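Local coordinates for tryptophan halogenase (Shewanella frigidimarina, PDB 2PYX), which probably halogenates tryptophan or a related substrate in a flavin-dependent reaction, with FAD as the cofactor, at residues 363-366 / 367-370; 19-22 / 23-27. All blocks are in the same frame, centred on the assembly; numbering follows the deposited sequence.

Contact 1: 363-366 / 367-370; sequences SALA and LIEW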
loop_
_atom_site.group_PDB
_atom_site.type_symbol
_atom_site.label_atom_id
_atom_site.label_comp_id
_atom_site.label_asym_id
_atom_site.label_seq_id
_atom_site.Cartn_x
_atom_site.Cartn_y
_atom_site.Cartn_z
ATOM N N SER A 363 -1.500 -1.537 -2.038
ATOM C CA SER A 363 -0.408 -2.485 -1.915
ATOM C C SER A 363 0.880 -1.996 -2.523
ATOM O O SER A 363 1.947 -2.512 -2.203
ATOM C CB SER A 363 -0.787 -3.854 -2.502
ATOM O OG SER A 363 -1.032 -3.781 -3.884
ATOM N N ALA A 364 0.830 -0.973 -3.360
ATOM C CA ALA A 364 2.007 -0.663 -4.203
ATOM C C ALA A 364 3.225 -0.195 -3.400
ATOM O O ALA A 364 4.322 -0.772 -3.536
ATOM C CB ALA A 364 1.666 0.322 -5.285
ATOM N N LEU A 365 3.067 0.871 -2.607
ATOM C CA LEU A 365 4.232 1.324 -1.800
ATOM C C LEU A 365 4.601 0.299 -0.714
ATOM O O LEU A 365 5.775 0.122 -0.386
ATOM C CB LEU A 365 3.988 2.700 -1.201
ATOM C CG LEU A 365 4.161 3.842 -2.203
ATOM C CD1 LEU A 365 3.609 5.147 -1.618
ATOM C CD2 LEU A 365 5.622 4.003 -2.582
ATOM N N ALA A 366 3.609 -0.382 -0.150
ATOM C CA ALA A 366 3.886 -1.439 0.855
ATOM C C ALA A 366 4.806 -2.515 0.297
ATOM O O ALA A 366 5.702 -3.002 0.997
ATOM C CB ALA A 366 2.579 -2.069 1.285
ATOM N N LEU A 367 4.574 -2.932 -0.945
ATOM C CA LEU A 367 5.431 -3.959 -1.581
ATOM C C LEU A 367 6.837 -3.411 -1.865
ATOM O O LEU A 367 7.819 -4.139 -1.720
ATOM C CB LEU A 367 4.807 -4.479 -2.858
ATOM C CG LEU A 367 3.631 -5.437 -2.676
ATOM C CD1 LEU A 367 2.831 -5.585 -3.982
ATOM C CD2 LEU A 367 4.201 -6.774 -2.177
ATOM N N ILE A 368 6.936 -2.158 -2.301
ATOM C CA ILE A 368 8.232 -1.535 -2.472
ATOM C C ILE A 368 9.020 -1.571 -1.139
ATOM O O ILE A 368 10.202 -1.984 -1.072
ATOM C CB ILE A 368 8.087 -0.102 -3.028
ATOM C CG1 ILE A 368 7.717 -0.157 -4.507
ATOM C CG2 ILE A 368 9.359 0.683 -2.828
ATOM C CD1 ILE A 368 7.158 1.177 -5.035
ATOM N N GLU A 369 8.376 -1.125 -0.061
ATOM C CA GLU A 369 9.024 -1.104 1.255
ATOM C C GLU A 369 9.418 -2.521 1.668
ATOM O O GLU A 369 10.486 -2.710 2.207
ATOM C CB GLU A 369 8.056 -0.549 2.287
ATOM C CG GLU A 369 7.638 0.902 2.171
ATOM C CD GLU A 369 6.671 1.188 3.312
ATOM O OE1 GLU A 369 7.143 1.488 4.407
ATOM O OE2 GLU A 369 5.442 1.042 3.128
ATOM N N TRP A 370 8.529 -3.494 1.481
ATOM C CA TRP A 370 8.828 -4.860 1.887
ATOM C C TRP A 370 10.040 -5.358 1.107
ATOM O O TRP A 370 10.967 -5.913 1.673
ATOM C CB TRP A 370 7.623 -5.827 1.681
ATOM C CG TRP A 370 8.084 -7.206 1.900
ATOM C CD1 TRP A 370 8.320 -7.812 3.124
ATOM C CD2 TRP A 370 8.504 -8.151 0.906
ATOM N NE1 TRP A 370 8.836 -9.063 2.933
ATOM C CE2 TRP A 370 8.957 -9.312 1.590
ATOM C CE3 TRP A 370 8.518 -8.161 -0.486
ATOM C CZ2 TRP A 370 9.472 -10.415 0.915
ATOM C CZ3 TRP A 370 8.995 -9.278 -1.142
ATOM C CH2 TRP A 370 9.477 -10.390 -0.440
#
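S363 and L367 meet one turn apart near the start of the alpha-helix 363-377, where four successive i to i+4 backbone bonds join 363-366 to 367-370. L367 N donates to S363 O at 2.9 Å, and the bond from E369 N to L365 O is the straightest of the four, with an N-H...O angle of 170°. The bond from I368 N to A364 O is longer, 3.2 Å, and its donor sits 21° off the carbonyl plane; W370 N closes the series on A366 O.

Apolar contact across the turn is carried by L365 and I368. Their side chains cross at a slant, L365 CD2 lying 4.0 Å from I368 CD1. In I368 the CG1 branch stands anti to the carbonyl carbon (chi1 -74°), which lays CG1 back over the preceding turn, 3.6 Å from A364 O. Both residues also pack against helix 16-31, L365 on T17, I368 on T17 and A18; T17 is predicted to bind FAD, which would put this face of the helix close to the cofactor site. On another face, L367 and W370 meet helix 383-413, and the W370 ring makes an edge-to-face contact with H400.

Among the side chains, the acidic group is that of E369, which is buried and whose two carboxylate oxygens are both satisfied from outside the turn: OE1 is hydrogen-bonded to T69 OG1 and OE2 to S65 OG. These two bonds would fix the rotation of the carboxylate. Its aliphatic part runs back along the helix, bringing E369 CG to 3.3 Å from L365 O, while E369 OE2 passes 3.7 Å from A366 CA.

Contact 2: 19-22 / 23-27; sequences GWIT and AGLLA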
loop_
_atom_site.group_PDB
_atom_site.type_symbol
_atom_site.label_atom_id
_atom_site.label_comp_id
_atom_site.label_asym_id
_atom_site.label_seq_id
_atom_site.Cartn_x
_atom_site.Cartn_y
_atom_site.Cartn_z
ATOM N N GLY A 19 12.751 3.161 -6.932
ATOM C CA GLY A 19 14.187 3.246 -6.962
ATOM C C GLY A 19 14.777 3.973 -5.792
ATOM O O GLY A 19 15.751 3.497 -5.176
ATOM N N TRP A 20 14.168 5.114 -5.443
ATOM C CA TRP A 20 14.735 5.913 -4.354
ATOM C C TRP A 20 14.465 5.358 -2.962
ATOM O O TRP A 20 15.306 5.465 -2.076
ATOM C CB TRP A 20 14.339 7.373 -4.451
ATOM C CG TRP A 20 14.955 8.022 -5.645
ATOM C CD1 TRP A 20 14.323 8.378 -6.815
ATOM C CD2 TRP A 20 16.325 8.334 -5.816
ATOM N NE1 TRP A 20 15.231 8.922 -7.693
ATOM C CE2 TRP A 20 16.464 8.905 -7.105
ATOM C CE3 TRP A 20 17.465 8.191 -5.018
ATOM C CZ2 TRP A 20 17.697 9.320 -7.602
ATOM C CZ3 TRP A 20 18.665 8.633 -5.503
ATOM C CH2 TRP A 20 18.770 9.185 -6.799
ATOM N N ILE A 21 13.321 4.712 -2.762
ATOM C CA ILE A 21 13.143 4.053 -1.462
ATOM C C ILE A 21 14.176 2.936 -1.309
ATOM O O ILE A 21 14.750 2.739 -0.231
ATOM C CB ILE A 21 11.712 3.530 -1.278
ATOM C CG1 ILE A 21 10.770 4.714 -1.004
ATOM C CG2 ILE A 21 11.625 2.491 -0.135
ATOM C CD1 ILE A 21 9.288 4.352 -1.089
ATOM N N THR A 22 14.405 2.198 -2.396
ATOM C CA THR A 22 15.402 1.134 -2.364
ATOM C C THR A 22 16.780 1.709 -2.030
ATOM O O THR A 22 17.502 1.195 -1.200
ATOM C CB THR A 22 15.437 0.341 -3.691
ATOM O OG1 THR A 22 14.132 -0.211 -3.939
ATOM C CG2 THR A 22 16.463 -0.774 -3.640
ATOM N N ALA A 23 17.188 2.747 -2.757
ATOM C CA ALA A 23 18.497 3.352 -2.525
ATOM C C ALA A 23 18.662 3.788 -1.079
ATOM O O ALA A 23 19.677 3.526 -0.441
ATOM C CB ALA A 23 18.680 4.538 -3.452
ATOM N N GLY A 24 17.639 4.449 -0.546
ATOM C CA GLY A 24 17.709 4.975 0.809
ATOM C C GLY A 24 17.780 3.911 1.871
ATOM O O GLY A 24 18.566 3.986 2.827
ATOM N N LEU A 25 16.932 2.890 1.718
ATOM C CA LEU A 25 16.922 1.801 2.697
ATOM C C LEU A 25 18.254 1.014 2.678
ATOM O O LEU A 25 18.781 0.660 3.712
ATOM C CB LEU A 25 15.719 0.888 2.516
ATOM C CG LEU A 25 14.390 1.507 2.944
ATOM C CD1 LEU A 25 13.277 0.544 2.528
ATOM C CD2 LEU A 25 14.343 1.795 4.434
ATOM N N LEU A 26 18.780 0.747 1.488
ATOM C CA LEU A 26 20.067 0.066 1.393
ATOM C C LEU A 26 21.198 0.898 2.025
ATOM O O LEU A 26 21.976 0.371 2.806
ATOM C CB LEU A 26 20.442 -0.213 -0.072
ATOM C CG LEU A 26 19.650 -1.349 -0.717
ATOM C CD1 LEU A 26 19.982 -1.398 -2.209
ATOM C CD2 LEU A 26 19.925 -2.692 -0.077
ATOM N N ALA A 27 21.281 2.181 1.654
ATOM C CA ALA A 27 22.366 3.030 2.144
ATOM C C ALA A 27 22.261 3.196 3.646
ATOM O O ALA A 27 23.256 3.118 4.360
ATOM C CB ALA A 27 22.323 4.400 1.456
#
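I21 O takes the amide of L25 at 2.9 Å from L25 N, with an N-H...O angle of 165°, while L25 CG comes within 3.4 Å of I21 O. The bonds from A23 N to G19 O, G24 N to W20 O and L26 N to T22 O carry the same i to i+4 pattern through the turn. T22 OG1, beside its own backbone N at chi1 -58°, turns back to A18 O and hydrogen-bonds there, with the CG2 methyl anti to the backbone N, directed outward and partly toward the next turn. This is helix 16-31, which follows strand 9-13 in a Rossmann-type beta-alpha unit; G19 fits the last glycine of a GxGxxG pattern, consistent with the predicted FAD site at G15 to A18. Two pairs of side chains run alongside each other, pointing the same way: I21 with L25, where I21 CG2 lies 3.7 Å from L25 CD1, and T22 with L26, whose CD1 is 3.8 Å from T22 CG2. W20 leans out toward helix 174-187 and strand 44-49, its ring edge-to-face with H193. Within the turn that ring is met obliquely by A23, whose CB lies 4.2 Å from W20 CE3.

In the fold
From the N terminus, strand 9-13 leads into helix 16-31, where contact 2 joins consecutive turns and is complete long before the chain reaches helix 363-377 and contact 1. The two are in series: neither encloses or crosses the other, and each links neighbouring turns of its own helix and closes no long loop. Their centres lie about 13 Å apart, yet the helices touch directly, I368 CG2 lying 4.0 Å from I21 CG2 and L365 CD2 4.0 Å from I21 CD1. Farther along the same interface T22 and L25 rest on A372, and L26 on A376. This seam joins the N-terminal beta-alpha unit of the probable FAD-binding region to a helix contributed from much later in the sequence.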